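Local coordinates for small TOPRIM domain protein (Geobacillus stearothermophilus, PDB 2FCJ), which is of uncertain function but consists largely of a Toprim domain, a fold shared with topoisomerases and primases, and so may act on nucleic acids, at residues 68-71 against 72-76. Numbering follows the deposited sequence.
Sequences RQFR and RMFPE
Phe-70 and Phe-74, one helical turn apart, lie side by side and point the same way into the protein. Their ring planes are 21° apart but slid past one another, so there is little overlap. The centroids are 5.7 Å apart. The closest approach is CE2 of Phe-70 to CD2 of Phe-74, 3.6 Å. CG of Phe-74 stands opposite its own backbone N (chi1 -163°), which swings the ring alongside that of Phe-70. Both rings are buried: each reaches Leu-41 of helix 38-47 and Ile-9 of strand 6-10, while Phe-70 also meets Leu-55 and Phe-74 meets Val-53, both on strand 52-56.

Backbone bonds close the last turn of the helix. Met-73 N donates to Gln-69 O at 2.8 Å, and Phe-74 N to Phe-70 O at 2.8 Å; the bond from Arg-72 N to Arg-68 O is longer, 3.3 Å, and the same N-H makes a weak second one to Gln-69 O. Phe-74 is the first residue to abandon helical angles, and Pro-75, which has no N-H to offer, follows it, its CB 3.9 Å from Arg-71 O.

Beside the start of helix 38-47, the extended chain of Gln-69 passes obliquely by Arg-72, CG lying 3.8 Å from NH2, with amide and guanidinium planes 26° apart. CG of Met-73 sits over one guanidinium face, near its rim. The polar ends are held together by Asp-38, salt-bridged to Arg-72 NH1 and hydrogen-bonded to Gln-69 NE2, which also donates to Ile-36 O.

This is the C-terminal end of the helix in a beta-alpha-beta unit, strand 52-56, helix 61-73, strand 78-80, with the phenylalanine pair packing the helix onto the parallel sheet of the Toprim fold.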
loop_
_atom_site.group_PDB
_atom_site.type_symbol
_atom_site.label_atom_id
_atom_site.label_comp_id
_atom_site.label_asym_id
_atom_site.label_seq_id
_atom_site.Cartn_x
_atom_site.Cartn_y
_atom_site.Cartn_z
ATOM N N ARG A 68 -6.255 -11.542 2.969
ATOM C CA ARG A 68 -6.511 -12.638 3.880
ATOM C C ARG A 68 -5.212 -13.162 4.480
ATOM O O ARG A 68 -5.135 -13.435 5.681
ATOM C CB ARG A 68 -7.242 -13.763 3.155
ATOM C CG ARG A 68 -7.678 -14.858 4.114
ATOM C CD ARG A 68 -8.548 -15.881 3.427
ATOM N NE ARG A 68 -7.949 -16.290 2.166
ATOM C CZ ARG A 68 -8.620 -16.824 1.154
ATOM N NH1 ARG A 68 -9.923 -17.059 1.260
ATOM N NH2 ARG A 68 -7.976 -17.157 0.047
ATOM N N GLN A 69 -4.181 -13.267 3.644
ATOM C CA GLN A 69 -2.873 -13.699 4.121
ATOM C C GLN A 69 -2.345 -12.719 5.165
ATOM O O GLN A 69 -1.790 -13.121 6.197
ATOM C CB GLN A 69 -1.898 -13.804 2.959
ATOM C CG GLN A 69 -0.593 -14.422 3.364
ATOM C CD GLN A 69 0.414 -14.397 2.259
ATOM O OE1 GLN A 69 0.299 -13.616 1.306
ATOM N NE2 GLN A 69 1.433 -15.242 2.382
ATOM N N PHE A 70 -2.485 -11.430 4.881
ATOM C CA PHE A 70 -2.020 -10.415 5.815
ATOM C C PHE A 70 -2.769 -10.451 7.141
ATOM O O PHE A 70 -2.185 -10.201 8.188
ATOM C CB PHE A 70 -2.077 -9.010 5.200
ATOM C CG PHE A 70 -0.825 -8.625 4.443
ATOM C CD1 PHE A 70 -0.455 -9.287 3.286
ATOM C CD2 PHE A 70 0.012 -7.626 4.910
ATOM C CE1 PHE A 70 0.711 -8.933 2.590
ATOM C CE2 PHE A 70 1.168 -7.272 4.215
ATOM C CZ PHE A 70 1.509 -7.933 3.062
ATOM N N ARG A 71 -4.077 -10.681 7.102
ATOM C CA ARG A 71 -4.841 -10.711 8.344
ATOM C C ARG A 71 -4.350 -11.833 9.260
ATOM O O ARG A 71 -4.345 -11.691 10.489
ATOM C CB ARG A 71 -6.335 -10.832 8.053
ATOM C CG ARG A 71 -6.957 -9.554 7.518
ATOM C CD ARG A 71 -8.460 -9.578 7.699
ATOM N NE ARG A 71 -9.036 -10.714 6.990
ATOM C CZ ARG A 71 -9.429 -10.676 5.723
ATOM N NH1 ARG A 71 -9.347 -9.542 5.043
ATOM N NH2 ARG A 71 -9.955 -11.758 5.156
ATOM N N ARG A 72 -3.833 -12.896 8.635
ATOM C CA ARG A 72 -3.321 -14.070 9.348
ATOM C C ARG A 72 -1.856 -13.887 9.776
ATOM O O ARG A 72 -1.492 -14.205 10.908
ATOM C CB ARG A 72 -3.498 -15.319 8.476
ATOM C CG ARG A 72 -2.895 -16.607 9.041
ATOM C CD ARG A 72 -3.244 -17.834 8.181
ATOM N NE ARG A 72 -2.867 -17.664 6.778
ATOM C CZ ARG A 72 -1.654 -17.918 6.283
ATOM N NH1 ARG A 72 -0.701 -18.385 7.078
ATOM N NH2 ARG A 72 -1.398 -17.722 4.992
ATOM N N MET A 73 -1.021 -13.387 8.865
ATOM C CA MET A 73 0.442 -13.338 9.088
ATOM C C MET A 73 0.967 -11.987 9.614
ATOM O O MET A 73 2.062 -11.913 10.178
ATOM C CB MET A 73 1.187 -13.694 7.790
ATOM C CG MET A 73 0.940 -15.103 7.262
ATOM S SD MET A 73 1.615 -16.378 8.343
ATOM C CE MET A 73 3.337 -15.868 8.492
ATOM N N PHE A 74 0.247 -10.912 9.309
ATOM C CA PHE A 74 0.786 -9.566 9.529
ATOM C C PHE A 74 -0.367 -8.669 9.947
ATOM O O PHE A 74 -0.702 -7.719 9.257
ATOM C CB PHE A 74 1.414 -9.079 8.228
ATOM C CG PHE A 74 2.362 -7.893 8.378
ATOM C CD1 PHE A 74 2.493 -7.193 9.580
ATOM C CD2 PHE A 74 3.099 -7.462 7.283
ATOM C CE1 PHE A 74 3.370 -6.084 9.672
ATOM C CE2 PHE A 74 3.943 -6.370 7.375
ATOM C CZ PHE A 74 4.089 -5.696 8.571
ATOM N N PRO A 75 -0.994 -8.978 11.083
ATOM C CA PRO A 75 -2.189 -8.254 11.520
ATOM C C PRO A 75 -1.912 -6.774 11.836
ATOM O O PRO A 75 -2.836 -5.968 11.853
ATOM C CB PRO A 75 -2.608 -9.031 12.778
ATOM C CG PRO A 75 -1.343 -9.689 13.254
ATOM C CD PRO A 75 -0.652 -10.088 11.997
ATOM N N GLU A 76 -0.637 -6.419 11.965
ATOM C CA GLU A 76 -0.233 -5.062 12.332
ATOM C C GLU A 76 -0.483 -4.110 11.190
ATOM O O GLU A 76 -0.597 -2.900 11.411
ATOM C CB GLU A 76 1.263 -5.032 12.685
ATOM C CG GLU A 76 1.622 -5.769 13.946
ATOM C CD GLU A 76 2.157 -7.161 13.689
ATOM O OE1 GLU A 76 1.717 -7.834 12.728
ATOM O OE2 GLU A 76 3.016 -7.608 14.465
#